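Local structure of ATP-dependent RNA helicase HrpB (Escherichia coli, 6EUD) at residues E104-L107 with T108-Q112; L141-D144 with V145-G148; Q350-E354 with I355-D359; W370-D374 with P375-S379; P421-A424 with A425-V428. The protein hydrolyses ATP to ADP and phosphate as a DExH-box NTPase with single-stranded RNA binding and RNA helicase activity. All coordinates share one frame; numbering follows the deposited sequence.

Contact 1 of 5, residues E104-L107 with T108-Q112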
loop_
_atom_site.group_PDB
_atom_site.type_symbol
_atom_site.label_atom_id
_atom_site.label_comp_id
_atom_site.label_asym_id
_atom_site.label_seq_id
_atom_site.Cartn_x
_atom_site.Cartn_y
_atom_site.Cartn_z
ATOM N N GLU A 104 -0.482 20.757 7.107
ATOM C CA GLU A 104 -1.634 20.247 6.361
ATOM C C GLU A 104 -1.502 20.353 4.835
ATOM O O GLU A 104 -2.444 20.778 4.155
ATOM C CB GLU A 104 -2.906 20.972 6.802
ATOM C CG GLU A 104 -3.306 20.665 8.224
ATOM C CD GLU A 104 -4.527 21.439 8.669
ATOM O OE1 GLU A 104 -5.355 20.839 9.379
ATOM O OE2 GLU A 104 -4.659 22.633 8.317
ATOM N N GLY A 105 -0.340 19.966 4.309
ATOM C CA GLY A 105 -0.109 19.939 2.874
ATOM C C GLY A 105 0.223 21.284 2.257
ATOM O O GLY A 105 0.418 21.366 1.042
ATOM N N VAL A 106 0.285 22.336 3.076
ATOM C CA VAL A 106 0.561 23.680 2.566
ATOM C C VAL A 106 1.934 23.748 1.878
ATOM O O VAL A 106 2.071 24.335 0.805
ATOM C CB VAL A 106 0.486 24.741 3.690
ATOM C CG1 VAL A 106 1.163 26.039 3.266
ATOM C CG2 VAL A 106 -0.962 24.996 4.097
ATOM N N LEU A 107 2.945 23.134 2.482
ATOM C CA LEU A 107 4.271 23.139 1.876
ATOM C C LEU A 107 4.233 22.527 0.480
ATOM O O LEU A 107 4.867 23.027 -0.458
ATOM C CB LEU A 107 5.262 22.398 2.757
ATOM C CG LEU A 107 6.688 22.301 2.218
ATOM C CD1 LEU A 107 7.183 23.663 1.756
ATOM C CD2 LEU A 107 7.636 21.730 3.279
ATOM N N THR A 108 3.459 21.458 0.339
ATOM C CA THR A 108 3.294 20.820 -0.960
ATOM C C THR A 108 2.693 21.791 -1.990
ATOM O O THR A 108 3.186 21.867 -3.107
ATOM C CB THR A 108 2.415 19.553 -0.862
ATOM O OG1 THR A 108 2.948 18.675 0.140
ATOM C CG2 THR A 108 2.362 18.819 -2.218
ATOM N N ARG A 109 1.643 22.519 -1.611
ATOM C CA ARG A 109 1.038 23.541 -2.482
ATOM C C ARG A 109 2.031 24.608 -2.943
ATOM O O ARG A 109 2.098 24.931 -4.127
ATOM C CB ARG A 109 -0.139 24.225 -1.775
ATOM C CG ARG A 109 -1.365 23.344 -1.663
ATOM C CD ARG A 109 -1.588 22.601 -2.962
ATOM N NE ARG A 109 -2.022 21.244 -2.686
ATOM C CZ ARG A 109 -1.776 20.211 -3.479
ATOM N NH1 ARG A 109 -1.102 20.378 -4.608
ATOM N NH2 ARG A 109 -2.204 19.006 -3.132
ATOM N N MET A 110 2.799 25.137 -1.992
ATOM C CA MET A 110 3.795 26.171 -2.257
ATOM C C MET A 110 4.832 25.745 -3.301
ATOM O O MET A 110 5.154 26.505 -4.218
ATOM C CB MET A 110 4.500 26.563 -0.951
ATOM C CG MET A 110 3.568 27.186 0.079
ATOM S SD MET A 110 4.339 27.518 1.682
ATOM C CE MET A 110 5.754 28.501 1.196
ATOM N N ILE A 111 5.348 24.529 -3.158
ATOM C CA ILE A 111 6.343 24.006 -4.089
ATOM C C ILE A 111 5.728 23.714 -5.467
ATOM O O ILE A 111 6.382 23.891 -6.498
ATOM C CB ILE A 111 7.009 22.727 -3.521
ATOM C CG1 ILE A 111 7.586 23.007 -2.130
ATOM C CG2 ILE A 111 8.106 22.238 -4.446
ATOM C CD1 ILE A 111 8.258 21.831 -1.489
ATOM N N GLN A 112 4.465 23.290 -5.485
ATOM C CA GLN A 112 3.781 23.008 -6.743
ATOM C C GLN A 112 3.587 24.268 -7.555
ATOM O O GLN A 112 3.714 24.246 -8.785
ATOM C CB GLN A 112 2.422 22.345 -6.499
ATOM C CG GLN A 112 2.501 20.921 -6.006
ATOM C CD GLN A 112 2.909 19.940 -7.091
ATOM O OE1 GLN A 112 3.272 20.331 -8.197
ATOM N NE2 GLN A 112 2.815 18.649 -6.785
#

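Contact 2 of 5, residues L141-D144 with V145-G148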
loop_
_atom_site.group_PDB
_atom_site.type_symbol
_atom_site.label_atom_id
_atom_site.label_comp_id
_atom_site.label_asym_id
_atom_site.label_seq_id
_atom_site.Cartn_x
_atom_site.Cartn_y
_atom_site.Cartn_z
ATOM N N LEU A 141 10.464 16.554 -2.953
ATOM C CA LEU A 141 10.316 17.739 -3.795
ATOM C C LEU A 141 11.477 18.684 -3.577
ATOM O O LEU A 141 12.094 19.162 -4.524
ATOM C CB LEU A 141 8.993 18.447 -3.504
ATOM C CG LEU A 141 7.772 17.604 -3.884
ATOM C CD1 LEU A 141 6.499 18.181 -3.318
ATOM C CD2 LEU A 141 7.674 17.511 -5.394
ATOM N N LEU A 142 11.795 18.935 -2.318
ATOM C CA LEU A 142 12.876 19.856 -1.982
ATOM C C LEU A 142 14.259 19.387 -2.460
ATOM O O LEU A 142 15.114 20.203 -2.795
ATOM C CB LEU A 142 12.888 20.089 -0.477
ATOM C CG LEU A 142 11.693 20.900 0.008
ATOM C CD1 LEU A 142 11.569 20.851 1.522
ATOM C CD2 LEU A 142 11.810 22.333 -0.503
ATOM N N LEU A 143 14.484 18.079 -2.489
ATOM C CA LEU A 143 15.728 17.550 -3.030
ATOM C C LEU A 143 15.763 17.712 -4.562
ATOM O O LEU A 143 16.839 17.761 -5.166
ATOM C CB LEU A 143 15.892 16.084 -2.635
ATOM C CG LEU A 143 16.232 15.820 -1.160
ATOM C CD1 LEU A 143 16.338 14.320 -0.853
ATOM C CD2 LEU A 143 17.508 16.548 -0.782
ATOM N N ASP A 144 14.593 17.805 -5.190
ATOM C CA ASP A 144 14.558 18.025 -6.625
ATOM C C ASP A 144 14.719 19.504 -6.953
ATOM O O ASP A 144 15.389 19.848 -7.929
ATOM C CB ASP A 144 13.277 17.486 -7.244
ATOM C CG ASP A 144 13.470 16.112 -7.835
ATOM O OD1 ASP A 144 14.489 15.459 -7.515
ATOM O OD2 ASP A 144 12.622 15.692 -8.639
ATOM N N VAL A 145 14.117 20.369 -6.138
ATOM C CA VAL A 145 14.328 21.804 -6.262
ATOM C C VAL A 145 15.817 22.139 -6.134
ATOM O O VAL A 145 16.324 23.031 -6.813
ATOM C CB VAL A 145 13.553 22.590 -5.198
ATOM C CG1 VAL A 145 13.840 24.078 -5.340
ATOM C CG2 VAL A 145 12.051 22.294 -5.288
ATOM N N GLN A 146 16.513 21.402 -5.269
ATOM C CA GLN A 146 17.940 21.624 -5.021
ATOM C C GLN A 146 18.872 21.108 -6.122
ATOM O O GLN A 146 20.046 21.474 -6.163
ATOM C CB GLN A 146 18.347 20.977 -3.702
ATOM C CG GLN A 146 17.960 21.750 -2.468
ATOM C CD GLN A 146 18.291 20.973 -1.220
ATOM O OE1 GLN A 146 17.977 19.786 -1.121
ATOM N NE2 GLN A 146 18.945 21.625 -0.265
ATOM N N GLN A 147 18.352 20.248 -6.994
ATOM C CA GLN A 147 19.131 19.728 -8.106
ATOM C C GLN A 147 18.870 20.539 -9.383
ATOM O O GLN A 147 19.504 20.290 -10.405
ATOM C CB GLN A 147 18.824 18.237 -8.329
ATOM C CG GLN A 147 19.313 17.314 -7.203
ATOM C CD GLN A 147 18.937 15.850 -7.413
ATOM O OE1 GLN A 147 19.641 15.105 -8.097
ATOM N NE2 GLN A 147 17.817 15.438 -6.827
ATOM N N GLY A 148 17.951 21.507 -9.315
ATOM C CA GLY A 148 17.680 22.431 -10.411
ATOM C C GLY A 148 18.590 23.648 -10.360
ATOM O O GLY A 148 19.810 23.510 -10.228
#

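Contact 3 of 5, residues Q350-E354 with I355-D359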
loop_
_atom_site.group_PDB
_atom_site.type_symbol
_atom_site.label_atom_id
_atom_site.label_comp_id
_atom_site.label_asym_id
_atom_site.label_seq_id
_atom_site.Cartn_x
_atom_site.Cartn_y
_atom_site.Cartn_z
ATOM N N GLN A 350 12.341 -1.311 13.329
ATOM C CA GLN A 350 11.939 0.068 13.075
ATOM C C GLN A 350 10.445 0.172 12.805
ATOM O O GLN A 350 9.810 -0.815 12.430
ATOM C CB GLN A 350 12.714 0.647 11.876
ATOM C CG GLN A 350 14.238 0.605 12.010
ATOM C CD GLN A 350 14.740 1.467 13.167
ATOM O OE1 GLN A 350 14.121 2.486 13.512
ATOM N NE2 GLN A 350 15.870 1.067 13.772
ATOM N N SER A 351 9.885 1.364 12.982
ATOM C CA SER A 351 8.479 1.595 12.642
ATOM C C SER A 351 8.260 1.727 11.130
ATOM O O SER A 351 9.128 2.179 10.408
ATOM C CB SER A 351 7.967 2.850 13.335
ATOM O OG SER A 351 8.043 2.680 14.728
ATOM N N GLU A 352 7.087 1.323 10.674
ATOM C CA GLU A 352 6.709 1.421 9.282
ATOM C C GLU A 352 6.309 2.865 8.950
ATOM O O GLU A 352 5.401 3.408 9.569
ATOM C CB GLU A 352 5.557 0.465 9.000
ATOM C CG GLU A 352 5.433 -0.011 7.563
ATOM C CD GLU A 352 4.347 -1.062 7.433
ATOM O OE1 GLU A 352 3.600 -1.247 8.424
ATOM O OE2 GLU A 352 4.240 -1.698 6.362
ATOM N N PRO A 353 6.996 3.488 7.979
ATOM C CA PRO A 353 6.688 4.846 7.511
ATOM C C PRO A 353 5.279 4.905 6.913
ATOM O O PRO A 353 4.843 3.905 6.337
ATOM C CB PRO A 353 7.745 5.101 6.420
ATOM C CG PRO A 353 8.811 4.088 6.638
ATOM C CD PRO A 353 8.123 2.888 7.243
ATOM N N GLU A 354 4.596 6.040 7.028
ATOM C CA GLU A 354 3.218 6.201 6.505
ATOM C C GLU A 354 3.110 5.948 4.987
ATOM O O GLU A 354 2.106 5.431 4.507
ATOM C CB GLU A 354 2.692 7.612 6.848
ATOM C CG GLU A 354 1.296 7.930 6.341
ATOM C CD GLU A 354 0.846 9.367 6.650
ATOM O OE1 GLU A 354 1.678 10.198 7.060
ATOM O OE2 GLU A 354 -0.352 9.674 6.479
ATOM N N ILE A 355 4.161 6.268 4.239
ATOM C CA ILE A 355 4.136 6.057 2.798
ATOM C C ILE A 355 3.969 4.578 2.415
ATOM O O ILE A 355 3.517 4.268 1.301
ATOM C CB ILE A 355 5.420 6.632 2.115
ATOM C CG1 ILE A 355 5.243 6.679 0.587
ATOM C CG2 ILE A 355 6.681 5.854 2.546
ATOM C CD1 ILE A 355 6.324 7.462 -0.156
ATOM N N LEU A 356 4.298 3.665 3.328
ATOM C CA LEU A 356 4.172 2.246 3.018
ATOM C C LEU A 356 2.790 1.685 3.345
ATOM O O LEU A 356 2.436 0.615 2.882
ATOM C CB LEU A 356 5.248 1.446 3.748
ATOM C CG LEU A 356 6.666 1.848 3.315
ATOM C CD1 LEU A 356 7.690 0.950 3.919
ATOM C CD2 LEU A 356 6.812 1.857 1.814
ATOM N N GLN A 357 1.997 2.411 4.116
ATOM C CA GLN A 357 0.740 1.852 4.587
ATOM C C GLN A 357 -0.484 2.653 4.103
ATOM O O GLN A 357 -1.612 2.352 4.480
ATOM C CB GLN A 357 0.777 1.750 6.131
ATOM C CG GLN A 357 1.158 3.063 6.864
ATOM C CD GLN A 357 1.623 2.889 8.334
ATOM O OE1 GLN A 357 1.920 1.781 8.799
ATOM N NE2 GLN A 357 1.694 4.004 9.057
ATOM N N SER A 358 -0.276 3.653 3.250
ATOM C CA SER A 358 -1.381 4.546 2.890
ATOM C C SER A 358 -1.769 4.605 1.403
ATOM O O SER A 358 -0.998 4.250 0.505
ATOM C CB SER A 358 -1.081 5.974 3.368
ATOM O OG SER A 358 -0.108 6.597 2.558
ATOM N N ASP A 359 -3.011 5.035 1.191
ATOM C CA ASP A 359 -3.556 5.438 -0.104
ATOM C C ASP A 359 -2.591 6.386 -0.814
ATOM O O ASP A 359 -2.172 7.390 -0.253
ATOM C CB ASP A 359 -4.914 6.115 0.123
ATOM C CG ASP A 359 -5.785 6.180 -1.133
ATOM O OD1 ASP A 359 -5.284 6.364 -2.269
ATOM O OD2 ASP A 359 -7.008 6.050 -0.952
HETATM O O HOH W 1 1.059 -1.364 5.319
#

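Contact 4 of 5, residues W370-D374 with P375-S379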
loop_
_atom_site.group_PDB
_atom_site.type_symbol
_atom_site.label_atom_id
_atom_site.label_comp_id
_atom_site.label_asym_id
_atom_site.label_seq_id
_atom_site.Cartn_x
_atom_site.Cartn_y
_atom_site.Cartn_z
ATOM N N TRP A 370 3.792 17.341 -10.559
ATOM C CA TRP A 370 5.180 17.777 -10.397
ATOM C C TRP A 370 5.965 17.518 -11.685
ATOM O O TRP A 370 6.988 18.158 -11.942
ATOM C CB TRP A 370 5.838 17.071 -9.199
ATOM C CG TRP A 370 7.235 17.555 -8.892
ATOM C CD1 TRP A 370 8.392 16.823 -8.948
ATOM C CD2 TRP A 370 7.620 18.880 -8.496
ATOM N NE1 TRP A 370 9.473 17.611 -8.606
ATOM C CE2 TRP A 370 9.026 18.876 -8.320
ATOM C CE3 TRP A 370 6.915 20.066 -8.262
ATOM C CZ2 TRP A 370 9.734 20.014 -7.929
ATOM C CZ3 TRP A 370 7.623 21.192 -7.874
ATOM C CH2 TRP A 370 9.016 21.158 -7.713
ATOM N N GLY A 371 5.472 16.585 -12.494
ATOM C CA GLY A 371 6.092 16.274 -13.762
ATOM C C GLY A 371 6.815 14.949 -13.724
ATOM O O GLY A 371 7.470 14.549 -14.681
ATOM N N CYS A 372 6.689 14.266 -12.600
ATOM C CA CYS A 372 7.326 12.974 -12.398
ATOM C C CYS A 372 6.492 11.883 -13.077
ATOM O O CYS A 372 5.302 11.732 -12.785
ATOM C CB CYS A 372 7.488 12.707 -10.892
ATOM S SG CYS A 372 8.435 11.254 -10.438
ATOM N N SER A 373 7.105 11.132 -13.990
ATOM C CA SER A 373 6.378 10.076 -14.695
ATOM C C SER A 373 6.361 8.754 -13.913
ATOM O O SER A 373 5.443 7.950 -14.072
ATOM C CB SER A 373 6.966 9.859 -16.098
ATOM O OG SER A 373 8.346 9.548 -16.049
ATOM N N ASP A 374 7.365 8.543 -13.064
ATOM C CA ASP A 374 7.442 7.340 -12.229
ATOM C C ASP A 374 8.046 7.659 -10.855
ATOM O O ASP A 374 9.113 8.255 -10.771
ATOM C CB ASP A 374 8.266 6.260 -12.942
ATOM C CG ASP A 374 8.315 4.933 -12.181
ATOM O OD1 ASP A 374 7.886 3.907 -12.752
ATOM O OD2 ASP A 374 8.814 4.899 -11.036
ATOM N N PRO A 375 7.374 7.238 -9.772
ATOM C CA PRO A 375 7.798 7.643 -8.429
ATOM C C PRO A 375 9.253 7.301 -8.105
ATOM O O PRO A 375 9.864 7.977 -7.284
ATOM C CB PRO A 375 6.836 6.872 -7.520
ATOM C CG PRO A 375 5.612 6.689 -8.354
ATOM C CD PRO A 375 6.140 6.433 -9.738
ATOM N N ALA A 376 9.808 6.289 -8.763
ATOM C CA ALA A 376 11.190 5.881 -8.509
ATOM C C ALA A 376 12.215 6.964 -8.870
ATOM O O ALA A 376 13.308 6.991 -8.301
ATOM C CB ALA A 376 11.503 4.593 -9.260
ATOM N N GLN A 377 11.863 7.846 -9.807
ATOM C CA GLN A 377 12.734 8.953 -10.207
ATOM C C GLN A 377 13.116 9.851 -9.032
ATOM O O GLN A 377 14.208 10.404 -8.998
ATOM C CB GLN A 377 12.066 9.806 -11.287
ATOM C CG GLN A 377 11.554 9.052 -12.500
ATOM C CD GLN A 377 10.546 9.876 -13.291
ATOM O OE1 GLN A 377 10.291 11.035 -12.966
ATOM N NE2 GLN A 377 9.971 9.282 -14.332
ATOM N N MET A 378 12.207 9.998 -8.074
ATOM C CA MET A 378 12.442 10.830 -6.896
ATOM C C MET A 378 13.317 10.105 -5.884
ATOM O O MET A 378 13.502 8.893 -5.981
ATOM C CB MET A 378 11.116 11.208 -6.232
ATOM C CG MET A 378 10.010 11.579 -7.203
ATOM S SD MET A 378 10.098 13.297 -7.709
ATOM C CE MET A 378 9.781 14.096 -6.145
ATOM N N SER A 379 13.824 10.842 -4.896
ATOM C CA SER A 379 14.589 10.255 -3.797
ATOM C C SER A 379 13.743 10.097 -2.532
ATOM O O SER A 379 13.449 11.072 -1.841
ATOM C CB SER A 379 15.828 11.104 -3.493
ATOM O OG SER A 379 16.752 11.094 -4.582
#

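Contact 5 of 5, residues P421-A424 with A425-V428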
loop_
_atom_site.group_PDB
_atom_site.type_symbol
_atom_site.label_atom_id
_atom_site.label_comp_id
_atom_site.label_asym_id
_atom_site.label_seq_id
_atom_site.Cartn_x
_atom_site.Cartn_y
_atom_site.Cartn_z
ATOM N N PRO A 421 -8.087 13.296 -4.331
ATOM C CA PRO A 421 -8.393 13.067 -5.756
ATOM C C PRO A 421 -9.841 12.688 -6.058
ATOM O O PRO A 421 -10.387 13.221 -7.014
ATOM C CB PRO A 421 -7.455 11.923 -6.132
ATOM C CG PRO A 421 -6.267 12.148 -5.239
ATOM C CD PRO A 421 -6.841 12.623 -3.926
ATOM N N ARG A 422 -10.447 11.802 -5.276
ATOM C CA ARG A 422 -11.856 11.470 -5.467
ATOM C C ARG A 422 -12.720 12.737 -5.315
ATOM O O ARG A 422 -13.595 12.997 -6.123
ATOM C CB ARG A 422 -12.292 10.371 -4.480
ATOM C CG ARG A 422 -11.556 9.027 -4.685
ATOM C CD ARG A 422 -11.855 7.966 -3.579
ATOM N NE ARG A 422 -12.752 6.947 -4.087
ATOM C CZ ARG A 422 -12.465 5.663 -4.230
ATOM N NH1 ARG A 422 -11.300 5.170 -3.853
ATOM N NH2 ARG A 422 -13.381 4.863 -4.732
ATOM N N LEU A 423 -12.450 13.543 -4.300
ATOM C CA LEU A 423 -13.220 14.761 -4.096
ATOM C C LEU A 423 -12.931 15.817 -5.186
ATOM O O LEU A 423 -13.835 16.519 -5.646
ATOM C CB LEU A 423 -12.936 15.333 -2.706
ATOM C CG LEU A 423 -13.325 14.459 -1.488
ATOM C CD1 LEU A 423 -13.194 15.239 -0.164
ATOM C CD2 LEU A 423 -14.729 13.835 -1.628
ATOM N N ALA A 424 -11.672 15.918 -5.597
ATOM C CA ALA A 424 -11.276 16.823 -6.672
ATOM C C ALA A 424 -11.965 16.443 -7.977
ATOM O O ALA A 424 -12.417 17.316 -8.712
ATOM C CB ALA A 424 -9.763 16.815 -6.858
ATOM N N ALA A 425 -12.019 15.137 -8.252
ATOM C CA ALA A 425 -12.677 14.590 -9.429
ATOM C C ALA A 425 -14.155 14.991 -9.446
ATOM O O ALA A 425 -14.696 15.405 -10.478
ATOM C CB ALA A 425 -12.535 13.069 -9.454
ATOM N N MET A 426 -14.797 14.880 -8.291
ATOM C CA MET A 426 -16.193 15.253 -8.161
ATOM C C MET A 426 -16.403 16.729 -8.517
ATOM O O MET A 426 -17.278 17.065 -9.305
ATOM C CB MET A 426 -16.677 14.957 -6.745
ATOM C CG MET A 426 -18.166 15.170 -6.506
ATOM S SD MET A 426 -18.573 14.629 -4.820
ATOM C CE MET A 426 -17.469 15.704 -3.892
ATOM N N LEU A 427 -15.577 17.597 -7.952
ATOM C CA LEU A 427 -15.686 19.022 -8.182
ATOM C C LEU A 427 -15.535 19.386 -9.661
ATOM O O LEU A 427 -16.337 20.149 -10.205
ATOM C CB LEU A 427 -14.644 19.761 -7.343
ATOM C CG LEU A 427 -15.064 19.899 -5.882
ATOM C CD1 LEU A 427 -13.859 20.196 -4.994
ATOM C CD2 LEU A 427 -16.133 20.981 -5.746
ATOM N N VAL A 428 -14.511 18.812 -10.292
ATOM C CA VAL A 428 -14.152 19.098 -11.676
ATOM C C VAL A 428 -15.190 18.511 -12.646
ATOM O O VAL A 428 -15.339 18.975 -13.761
ATOM C CB VAL A 428 -12.695 18.561 -11.974
ATOM C CG1 VAL A 428 -12.341 18.606 -13.433
ATOM C CG2 VAL A 428 -11.664 19.378 -11.222
#

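Contact 1 of 5, residues E104-L107 with T108-Q112
L107 meets I111 one helical turn further on. Their terminal methyls touch, with L107 CD1 3.9 Å from I111 CD1, and the two side chains cross at a slant. L107 CG stands anti to the backbone N (chi1 179°), which swings its branch along the helix to I111. I111 leans back over the same turn: its CG1 lies 3.2 Å from L107 O. That oxygen is also taken by the backbone, since I111 N donates to L107 O at 3.1 Å. A lysine in place of L107 would probably cost I111 its methyl partner and bring a charge against V102 and A138.

V106 and M110 form the next pair. V106 CG1 comes against M110 SD at 3.8 Å, and M110 CG lies close to V106 O. The bond from M110 N to V106 O is 3.0 Å long and nearly straight at 168°.

T108 CB lies 3.3 Å from G105 O, although its bond from CA points away overall. G105 holds the N-cap position, and R109 N donates to G105 O at 3.1 Å. The R109 guanidinium makes a salt bridge with E366 of helix 361-370.

This is most of helix 106-113, from its N-cap at G105, in the RecA-like ATP-binding domain. L107 packs on strand 99-102 and helix 133-145. The chemistry is divided: regular backbone bonds fix the turns, L107 and I111 give an apolar face to helix 133-145, and R109 offers a charge to E366.

Contact 2 of 5, residues L141-D144 with V145-G148
Q147 folds its side-chain amide back onto the helix end and gives NE2 to L143 O, 3.0 Å away. The oxygen lies in the amide plane of Q147, but the NE2 donor stands above the carbonyl plane, 55° out of it. Q147 CG sits beside its backbone N (chi1 -68°) and the chain runs on extended, which carries NE2 back to the L143 carbonyl. The backbone N of Q147 binds D144 O at 3.1 Å. One residue thus serves two carbonyls at the last turn.

These are the closing bonds of helix 133-145, where the helix gives way to a type I beta turn from V145 to G148. Just before them, V145 N makes an ordinary helical bond to L141 O at 2.9 Å. The bond from Q146 N to L142 O, 3.1 Å long, is already bent at 142°.

The Q146 amide is satisfied outside the two segments. Its NE2 bonds to the carbonyls of L153 and P24, and its OE1 accepts from Q25. OE1 also rests against a methyl, L143 CD2, at 3.3 Å. V145 CG2 lies 3.2 Å from L141 O and faces W370 and I111.

Contact 3 of 5, residues Q350-E354 with I355-D359
E352 and Q357 cross at a slant, with their carboxylate and amide planes turned 66° apart. The oxygens E352 OE1 and Q357 OE1 are 3.5 Å from each other, and both are acceptors. E352 OE1 also has a long, weak ion pair with R300. Q357 CG sits between its backbone N and carbonyl carbon (chi1 52°), which brings it within 3.5 Å of E354 O and lays the extended amide back over the chain. An alanine at Q357 is likely to strip this cover from the E354 carbonyl and take away the packing against E352 CB and CG.

The backbone here makes two successive i to i+3 bonds. They lie in a loop of the second helicase domain, set against R131, S132 and the start of helix 133-145 in the first. L356 N donates to P353 O at 3.1 Å, and Q357 N to E354 O at 3.0 Å. E354 O is gripped a second time: S358 OG reaches it at 3.2 Å from the opposite face of its plane.

P353 and L356 lie side by side and point the same way, with P353 CD 3.9 Å from L356 CD1. I355 CG2 also touches P353 CB, and I355 packs on L133 and D136. E354 OE1 is hydrogen-bonded to L133 N. A water bridges E352 OE2 and L356 O by weak bonds.

Contact 4 of 5, residues W370-D374 with P375-S379
A376 N donates to D374 OD2 at 2.8 Å, on the anti lone pair of that oxygen. The D374 backbone adds a second link: its O accepts the backbone N of Q377 at 2.9 Å, the donor standing 35° above the carbonyl plane. D374 CG is anti to the backbone N (chi1 -176°), and this reaches the carboxylate forward over the start of the 3-10 turn 375-377. That turn is therefore tied down at A376 and Q377 by one aspartate, with its backbone and carboxylate both in use. The D374 and P375 side chains cross at about a right angle.

Q377 sends its amide back over D374 toward S373. Its OE1 receives S373 N in a weak bond of 3.3 Å. NE2 points to S373 OG, modelled so close that the length is doubtful.

C372 SG packs on M378 CG at 3.6 Å. The M378 chain is bent at chi2 (-84°) and chi3, and so its sulfur turns back toward W370, with SD 4.1 Å from W370 CD1. This is a Met-aromatic contact, 5.1 Å from SD to the centroid of the five-membered ring, met obliquely.

G371 closes helix 361-370 with a Schellman motif and a positive phi, and the chain then bends into this loop before helix 386-398. C372, P375 and M378 lie against L367 of helix 361-370. W370 and M378 both reach helix 133-145, and W370 also touches I111 and Q112 of helix 106-113.

Contact 5 of 5, residues P421-A424 with A425-V428
A425 donates its N to P421 O at 2.8 Å, and its methyl sits close to the same oxygen, with CB 3.3 Å from P421 O. The methyl also touches L399 and M414.

M426 follows. Its N bonds to R422 O at 3.1 Å. Its side chain starts with CG anti to the backbone N (chi1 -174°) and bends at chi3, so that the terminal methyl comes back beside L423. The two chains lie alongside each other and point the same way, with M426 CE 4.0 Å from L423 CD2. Both lean on helix 433-447, L423 at L446 and M426 at I442.

All this is regular alpha-helix, the 421-429 helix, which packs between helices 409-417, 433-447 and 386-398 in the helical region that follows the two RecA-like domains. P421 opens it. R422, buried among L395, M398 and L399, makes a salt bridge with D501.

L427 comes next. Its N donates to L423 O at 3.1 Å, and its CG and CD1 lie near the same carbonyl oxygen. The side chain goes on to A439 and L417.

V428 ends the segment. Its N binds A424 O at 3.0 Å with an angle of 161°, and CG2 also approaches that oxygen, at 3.3 Å. The A424 methyl meets M414 and N419, while V428 touches K413.

The five contacts come in series along the chain, from contact 1 to contact 5. Contacts 1 and 2 belong to the ATP-binding domain, on helices 106-113 and 133-145, with centres about 14 Å apart. Contact 3 lies in the second helicase domain. Contact 4 follows the end of helix 361-370, and its W370 packs against both I111 of contact 1 and L141 and V145 of contact 2; its centre is about 12 Å from that of contact 2. The end of helix 361-370 thus packs on two helices of the ATP-binding domain. Contacts 3 and 5 touch none of the others, though their nearest atoms are about 5 Å apart.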